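Local coordinates for regulation of enolase protein 1 (Saccharomyces cerevisiae, PDB 3O12) that acts in galactose metabolism through GAL83 and may regulate how much of the enolase ENO1 is present, at residues A[33-36]-A[37-41]. Sequence-based numbering, arbitrary orientation.
Sequences GTWL and NKPKS. With SO4 (sulfate ion), chain C.
Trp35 lays one face of its indole against Lys38 and Pro39, a local CH-pi contact where the chain leaves strand 34-36 of one antiparallel sheet and crosses to strand 41-45, at the margin of the other, in a fold consistent with a beta-sandwich. Two CH donors share that face. Lys38 CG sits over the pyrrole ring, 3.7 Å from its centroid and 11° off the normal, and Pro39 CD lies over the benzene ring, 3.8 Å from that centroid. Lysine suits its place through its long aliphatic chain, fully extended with CG anti to the backbone N (chi1 -174°); CB and CG cross the indole while the ammonium runs on past the rim. Proline carries CD on the backbone nitrogen, which probably makes its hydrogens slightly positive toward the pi cloud, and Pro39 CD is 3.6 Å from Trp35 CZ3.

Asn37 makes the turn in the left-handed backbone conformation, which asparagine tolerates better than most residues other than glycine, and its backbone O is hydrogen-bonded to His73 ND1. Backbone hydrogen bonds between Thr34 and Gly76 and between Leu36 and Phe74 tie strand 34-36 to strand 68-78, while Val49 and Leu51 also touch the indole. The one backbone N-H of Trp35 is bifurcated between two oxygens of a sulfate, probably from the crystallisation liquor: N lies 2.8 Å from O4 and, more nearly linear, 3.1 Å from O2.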
# COMPACT_ATOMS: atom_id res chain seq x y z
N GLY A 33 8.09 12.09 -2.79
CA GLY A 33 7.76 10.93 -3.59
C GLY A 33 7.46 11.32 -5.02
O GLY A 33 7.26 12.51 -5.34
N THR A 34 7.45 10.32 -5.89
CA THR A 34 7.12 10.47 -7.30
C THR A 34 5.93 9.57 -7.60
O THR A 34 5.88 8.43 -7.14
CB THR A 34 8.31 10.02 -8.19
OG1 THR A 34 9.47 10.80 -7.87
CG2 THR A 34 7.98 10.20 -9.66
N TRP A 35 4.97 10.08 -8.37
CA TRP A 35 3.81 9.27 -8.74
C TRP A 35 4.06 8.22 -9.81
O TRP A 35 4.78 8.45 -10.80
CB TRP A 35 2.65 10.15 -9.21
CG TRP A 35 1.97 10.90 -8.12
CD1 TRP A 35 2.15 12.22 -7.80
CD2 TRP A 35 0.99 10.39 -7.21
NE1 TRP A 35 1.35 12.56 -6.74
CE2 TRP A 35 0.63 11.45 -6.36
CE3 TRP A 35 0.39 9.14 -7.04
CZ2 TRP A 35 -0.32 11.30 -5.34
CZ3 TRP A 35 -0.54 8.99 -6.02
CH2 TRP A 35 -0.88 10.06 -5.18
N LEU A 36 3.45 7.05 -9.59
CA LEU A 36 3.13 6.10 -10.63
C LEU A 36 1.62 6.20 -10.82
O LEU A 36 0.86 6.00 -9.86
CB LEU A 36 3.52 4.68 -10.21
CG LEU A 36 3.22 3.59 -11.24
CD1 LEU A 36 4.12 3.71 -12.45
CD2 LEU A 36 3.35 2.21 -10.60
N ASN A 37 1.19 6.55 -12.03
CA ASN A 37 -0.23 6.74 -12.32
C ASN A 37 -0.87 7.80 -11.42
O ASN A 37 -1.78 7.51 -10.66
CB ASN A 37 -0.98 5.41 -12.17
CG ASN A 37 -0.38 4.29 -13.00
OD1 ASN A 37 -0.18 3.17 -12.49
ND2 ASN A 37 -0.09 4.56 -14.26
N LYS A 38 -0.40 9.04 -11.49
CA LYS A 38 -0.99 10.10 -10.68
C LYS A 38 -2.49 10.20 -10.97
O LYS A 38 -2.89 10.25 -12.12
CB LYS A 38 -0.32 11.44 -10.99
CG LYS A 38 -0.78 12.56 -10.08
CD LYS A 38 -0.04 13.86 -10.37
CE LYS A 38 -0.47 14.96 -9.42
NZ LYS A 38 0.22 16.25 -9.72
N PRO A 39 -3.32 10.24 -9.91
CA PRO A 39 -4.76 10.41 -10.09
C PRO A 39 -5.10 11.77 -10.71
O PRO A 39 -4.35 12.74 -10.55
CB PRO A 39 -5.32 10.40 -8.66
CG PRO A 39 -4.26 9.80 -7.81
CD PRO A 39 -2.94 10.04 -8.50
N LYS A 40 -6.22 11.82 -11.42
CA LYS A 40 -6.69 13.07 -12.00
C LYS A 40 -7.01 14.08 -10.90
O LYS A 40 -6.83 15.28 -11.08
CB LYS A 40 -7.93 12.81 -12.87
CG LYS A 40 -7.65 12.04 -14.14
CD LYS A 40 -8.92 11.84 -14.96
CE LYS A 40 -8.61 11.29 -16.34
NZ LYS A 40 -7.95 9.95 -16.28
N SER A 41 -7.48 13.59 -9.76
CA SER A 41 -7.82 14.45 -8.64
C SER A 41 -6.97 14.13 -7.42
O SER A 41 -7.12 13.07 -6.80
CB SER A 41 -9.30 14.33 -8.28
OG SER A 41 -9.62 15.17 -7.19
S SO4 C . 5.22 13.17 -10.10
O1 SO4 C . 6.56 13.60 -10.51
O2 SO4 C . 5.14 13.17 -8.65
O3 SO4 C . 4.23 14.09 -10.65
O4 SO4 C . 4.96 11.83 -10.60